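Local coordinates for protein arginyl-tRNA synthetase, putative (Plasmodium falciparum, PDB 5JLD) that probably attaches L-arginine to its cognate tRNA at the expense of ATP, as a class I aminoacyl-tRNA synthetase of protein synthesis, at residues Lys99-Phe110 / Lys502-Ile513. Residues are numbered along the deposited sequence; the frame is centred on the assembly and turned at random.
Sequences KDYIETSLKKLF and KDELSLTSIYEI
Lys-502 reaches across to Phe-110. Its methylenes run alongside the Phe-110 CB, and NZ gives a hydrogen bond to the Phe-110 O (3.1 Å), entering above the carbonyl plane. A long lysine suits this place because its carbons pack while its ammonium serves a backbone oxygen. Next, Asp-503 OD1 takes the NZ of Lys-107 on its anti side in a 2.8 Å salt bridge; the aspartate is short and exposed, so the extended Lys-107 chain spans the distance, crossing it at about a right angle. Leu-505 turns CG roughly opposite its backbone N (chi1 -155°), which carries CD2 into tight contact with the CB of Leu-106 (3.5 Å).

Leu-507, the centre of an inverse gamma turn, gives its N-H to Glu-103 OE2 in a nearly straight bond (2.9 Å, 167°) on the anti side, while Lys-99 NZ holds the syn side of the same oxygen at 2.7 Å. Its branched tip suits the apolar helix face, CD1 pressing on the CG2 of Ile-102 (3.5 Å). Beyond the Ser-509/Glu-512 capping box, Ile-513 lays CD1 against the Lys-99 CB (3.8 Å).

Leucines and isoleucines thus pack between the helix following the N-terminal domain's sheet and the anticodon-binding domain, whose helix 510-520 adds Ile-519 and Leu-520; Lys-107 and Asp-503 pair toward the edge. Two donors on one buried carboxylate oxygen would probably keep Glu-103 ionised and fix its rotation.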
loop_
_atom_site.group_PDB
_atom_site.type_symbol
_atom_site.label_atom_id
_atom_site.label_comp_id
_atom_site.label_asym_id
_atom_site.label_seq_id
_atom_site.Cartn_x
_atom_site.Cartn_y
_atom_site.Cartn_z
ATOM N N LYS A 99 -24.836 20.722 1.829
ATOM C CA LYS A 99 -25.163 20.279 0.486
ATOM C C LYS A 99 -24.364 21.080 -0.560
ATOM O O LYS A 99 -23.851 20.531 -1.549
ATOM C CB LYS A 99 -26.689 20.429 0.291
ATOM C CG LYS A 99 -27.210 20.428 -1.132
ATOM C CD LYS A 99 -28.717 20.738 -1.143
ATOM C CE LYS A 99 -29.298 20.619 -2.543
ATOM N NZ LYS A 99 -28.706 21.611 -3.488
ATOM N N ASP A 100 -24.226 22.382 -0.325
ATOM C CA ASP A 100 -23.542 23.230 -1.294
ATOM C C ASP A 100 -22.033 23.002 -1.287
ATOM O O ASP A 100 -21.412 22.953 -2.353
ATOM C CB ASP A 100 -23.843 24.707 -1.053
ATOM C CG ASP A 100 -23.236 25.595 -2.129
ATOM O OD1 ASP A 100 -23.771 25.614 -3.261
ATOM O OD2 ASP A 100 -22.216 26.258 -1.849
ATOM N N TYR A 101 -21.439 22.845 -0.107
ATOM C CA TYR A 101 -20.020 22.519 -0.067
ATOM C C TYR A 101 -19.727 21.226 -0.833
ATOM O O TYR A 101 -18.760 21.149 -1.602
ATOM C CB TYR A 101 -19.485 22.373 1.362
ATOM C CG TYR A 101 -18.020 21.917 1.335
ATOM C CD1 TYR A 101 -17.006 22.788 0.955
ATOM C CD2 TYR A 101 -17.672 20.600 1.645
ATOM C CE1 TYR A 101 -15.657 22.356 0.903
ATOM C CE2 TYR A 101 -16.359 20.174 1.610
ATOM C CZ TYR A 101 -15.353 21.044 1.234
ATOM O OH TYR A 101 -14.053 20.573 1.201
ATOM N N ILE A 102 -20.551 20.210 -0.608
ATOM C CA ILE A 102 -20.339 18.921 -1.256
ATOM C C ILE A 102 -20.515 19.038 -2.779
ATOM O O ILE A 102 -19.702 18.509 -3.548
ATOM C CB ILE A 102 -21.289 17.854 -0.687
ATOM C CG1 ILE A 102 -21.014 17.658 0.809
ATOM C CG2 ILE A 102 -21.108 16.542 -1.411
ATOM C CD1 ILE A 102 -21.942 16.648 1.479
ATOM N N GLU A 103 -21.547 19.761 -3.207
ATOM C CA GLU A 103 -21.811 19.950 -4.637
ATOM C C GLU A 103 -20.686 20.696 -5.346
ATOM O O GLU A 103 -20.198 20.261 -6.399
ATOM C CB GLU A 103 -23.135 20.702 -4.847
ATOM C CG GLU A 103 -24.357 19.846 -4.623
ATOM C CD GLU A 103 -25.653 20.643 -4.522
ATOM O OE1 GLU A 103 -25.617 21.894 -4.567
ATOM O OE2 GLU A 103 -26.713 20.006 -4.409
ATOM N N THR A 104 -20.275 21.816 -4.763
ATOM C CA THR A 104 -19.184 22.624 -5.305
ATOM C C THR A 104 -17.871 21.821 -5.357
ATOM O O THR A 104 -17.085 21.893 -6.350
ATOM C CB THR A 104 -18.978 23.911 -4.456
ATOM O OG1 THR A 104 -20.202 24.662 -4.400
ATOM C CG2 THR A 104 -17.880 24.794 -5.049
ATOM N N SER A 105 -17.638 21.040 -4.299
ATOM C CA SER A 105 -16.394 20.265 -4.226
ATOM C C SER A 105 -16.418 19.219 -5.343
ATOM O O SER A 105 -15.452 19.058 -6.073
ATOM C CB SER A 105 -16.221 19.614 -2.851
ATOM O OG SER A 105 -16.140 20.582 -1.807
ATOM N N LEU A 106 -17.559 18.554 -5.505
ATOM C CA LEU A 106 -17.726 17.573 -6.575
ATOM C C LEU A 106 -17.510 18.190 -7.953
ATOM O O LEU A 106 -16.899 17.574 -8.823
ATOM C CB LEU A 106 -19.118 16.935 -6.499
ATOM C CG LEU A 106 -19.291 15.903 -5.380
ATOM C CD1 LEU A 106 -20.745 15.515 -5.238
ATOM C CD2 LEU A 106 -18.420 14.669 -5.631
ATOM N N LYS A 107 -18.016 19.404 -8.146
ATOM C CA LYS A 107 -17.857 20.094 -9.422
ATOM C C LYS A 107 -16.385 20.408 -9.721
ATOM O O LYS A 107 -15.986 20.446 -10.883
ATOM C CB LYS A 107 -18.671 21.387 -9.451
ATOM C CG LYS A 107 -20.181 21.205 -9.347
ATOM C CD LYS A 107 -20.878 22.567 -9.429
ATOM C CE LYS A 107 -22.390 22.432 -9.286
ATOM N NZ LYS A 107 -23.049 23.767 -9.115
ATOM N N LYS A 108 -15.585 20.656 -8.683
ATOM C CA LYS A 108 -14.127 20.709 -8.909
ATOM C C LYS A 108 -13.523 19.461 -9.636
ATOM O O LYS A 108 -12.512 19.570 -10.325
ATOM C CB LYS A 108 -13.397 20.910 -7.578
ATOM C CG LYS A 108 -13.577 22.290 -6.960
ATOM C CD LYS A 108 -12.867 22.363 -5.612
ATOM C CE LYS A 108 -13.011 23.726 -4.948
ATOM N NZ LYS A 108 -12.356 23.760 -3.605
ATOM N N LEU A 109 -14.144 18.288 -9.502
ATOM C CA LEU A 109 -13.619 17.052 -10.109
ATOM C C LEU A 109 -13.626 17.024 -11.637
ATOM O O LEU A 109 -13.152 16.057 -12.246
ATOM C CB LEU A 109 -14.411 15.833 -9.609
ATOM C CG LEU A 109 -14.138 15.457 -8.158
ATOM C CD1 LEU A 109 -14.997 14.287 -7.734
ATOM C CD2 LEU A 109 -12.632 15.162 -7.965
ATOM N N PHE A 110 -14.180 18.043 -12.254
ATOM C CA PHE A 110 -14.262 18.064 -13.693
ATOM C C PHE A 110 -13.250 18.960 -14.323
ATOM O O PHE A 110 -13.312 20.154 -14.175
ATOM C CB PHE A 110 -15.633 18.520 -14.116
ATOM C CG PHE A 110 -16.708 17.563 -13.769
ATOM C CD1 PHE A 110 -17.214 17.518 -12.511
ATOM C CD2 PHE A 110 -17.198 16.704 -14.700
ATOM C CE1 PHE A 110 -18.205 16.634 -12.182
ATOM C CE2 PHE A 110 -18.187 15.816 -14.384
ATOM C CZ PHE A 110 -18.695 15.778 -13.120
ATOM N N LYS A 502 -21.569 20.240 -15.423
ATOM C CA LYS A 502 -21.418 19.999 -13.985
ATOM C C LYS A 502 -22.537 20.615 -13.141
ATOM O O LYS A 502 -22.857 20.113 -12.061
ATOM C CB LYS A 502 -20.078 20.545 -13.478
ATOM C CG LYS A 502 -19.095 20.939 -14.565
ATOM C CD LYS A 502 -17.809 21.515 -13.984
ATOM C CE LYS A 502 -16.897 22.031 -15.097
ATOM N NZ LYS A 502 -15.506 22.318 -14.638
ATOM N N ASP A 503 -23.137 21.699 -13.626
ATOM C CA ASP A 503 -24.102 22.424 -12.819
ATOM C C ASP A 503 -25.471 21.730 -12.766
ATOM O O ASP A 503 -26.433 22.275 -12.207
ATOM C CB ASP A 503 -24.254 23.858 -13.329
ATOM C CG ASP A 503 -23.098 24.759 -12.904
ATOM O OD1 ASP A 503 -22.545 24.550 -11.800
ATOM O OD2 ASP A 503 -22.760 25.689 -13.669
ATOM N N GLU A 504 -25.564 20.531 -13.341
ATOM C CA GLU A 504 -26.776 19.737 -13.189
ATOM C C GLU A 504 -26.814 19.180 -11.782
ATOM O O GLU A 504 -27.875 18.859 -11.244
ATOM C CB GLU A 504 -26.837 18.600 -14.208
ATOM C CG GLU A 504 -27.198 19.044 -15.613
ATOM C CD GLU A 504 -28.658 19.413 -15.756
ATOM O OE1 GLU A 504 -29.441 19.134 -14.826
ATOM O OE2 GLU A 504 -29.021 19.989 -16.802
ATOM N N LEU A 505 -25.634 19.099 -11.181
ATOM C CA LEU A 505 -25.439 18.377 -9.938
ATOM C C LEU A 505 -26.270 18.941 -8.801
ATOM O O LEU A 505 -26.088 20.085 -8.396
ATOM C CB LEU A 505 -23.955 18.388 -9.564
ATOM C CG LEU A 505 -23.459 17.255 -8.673
ATOM C CD1 LEU A 505 -23.735 15.901 -9.314
ATOM C CD2 LEU A 505 -21.979 17.434 -8.430
ATOM N N SER A 506 -27.190 18.124 -8.297
ATOM C CA SER A 506 -28.026 18.503 -7.169
ATOM C C SER A 506 -28.283 17.316 -6.251
ATOM O O SER A 506 -28.970 16.348 -6.609
ATOM C CB SER A 506 -29.360 19.099 -7.642
ATOM O OG SER A 506 -29.142 20.069 -8.646
ATOM N N LEU A 507 -27.740 17.423 -5.048
ATOM C CA LEU A 507 -27.825 16.364 -4.064
ATOM C C LEU A 507 -29.071 16.583 -3.205
ATOM O O LEU A 507 -29.027 17.228 -2.157
ATOM C CB LEU A 507 -26.545 16.337 -3.233
ATOM C CG LEU A 507 -25.295 16.433 -4.127
ATOM C CD1 LEU A 507 -24.020 16.464 -3.320
ATOM C CD2 LEU A 507 -25.246 15.297 -5.149
ATOM N N THR A 508 -30.183 16.027 -3.675
ATOM C CA THR A 508 -31.498 16.302 -3.122
ATOM C C THR A 508 -31.898 15.280 -2.064
ATOM O O THR A 508 -32.730 15.562 -1.201
ATOM C CB THR A 508 -32.569 16.330 -4.246
ATOM O OG1 THR A 508 -32.582 15.076 -4.943
ATOM C CG2 THR A 508 -32.254 17.422 -5.246
ATOM N N SER A 509 -31.303 14.092 -2.122
ATOM C CA SER A 509 -31.633 13.060 -1.147
ATOM C C SER A 509 -30.488 12.837 -0.175
ATOM O O SER A 509 -29.320 13.144 -0.466
ATOM C CB SER A 509 -31.988 11.745 -1.839
ATOM O OG SER A 509 -31.728 10.643 -0.987
ATOM N N ILE A 510 -30.824 12.294 0.988
ATOM C CA ILE A 510 -29.799 11.944 1.955
ATOM C C ILE A 510 -28.782 10.965 1.337
ATOM O O ILE A 510 -27.617 10.933 1.743
ATOM C CB ILE A 510 -30.414 11.335 3.227
ATOM C CG1 ILE A 510 -29.346 11.174 4.314
ATOM C CG2 ILE A 510 -31.086 10.001 2.909
ATOM C CD1 ILE A 510 -28.580 12.453 4.608
ATOM N N TYR A 511 -29.210 10.210 0.328
ATOM C CA TYR A 511 -28.357 9.194 -0.281
ATOM C C TYR A 511 -27.352 9.813 -1.246
ATOM O O TYR A 511 -26.216 9.336 -1.375
ATOM C CB TYR A 511 -29.206 8.138 -0.993
ATOM C CG TYR A 511 -30.186 7.461 -0.069
ATOM C CD1 TYR A 511 -29.750 6.588 0.921
ATOM C CD2 TYR A 511 -31.552 7.715 -0.168
ATOM C CE1 TYR A 511 -30.650 5.976 1.782
ATOM C CE2 TYR A 511 -32.455 7.111 0.690
ATOM C CZ TYR A 511 -31.999 6.247 1.663
ATOM O OH TYR A 511 -32.903 5.641 2.508
ATOM N N GLU A 512 -27.781 10.878 -1.915
ATOM C CA GLU A 512 -26.918 11.620 -2.829
ATOM C C GLU A 512 -25.909 12.432 -2.039
ATOM O O GLU A 512 -24.740 12.502 -2.408
ATOM C CB GLU A 512 -27.750 12.522 -3.738
ATOM C CG GLU A 512 -28.378 11.783 -4.904
ATOM C CD GLU A 512 -29.704 12.385 -5.313
ATOM O OE1 GLU A 512 -29.770 13.048 -6.365
ATOM O OE2 GLU A 512 -30.684 12.194 -4.569
ATOM N N ILE A 513 -26.379 13.025 -0.943
ATOM C CA ILE A 513 -25.510 13.667 0.036
ATOM C C ILE A 513 -24.451 12.685 0.521
ATOM O O ILE A 513 -23.264 12.986 0.490
ATOM C CB ILE A 513 -26.297 14.198 1.264
ATOM C CG1 ILE A 513 -27.148 15.407 0.884
ATOM C CG2 ILE A 513 -25.340 14.598 2.377
ATOM C CD1 ILE A 513 -26.325 16.599 0.414
#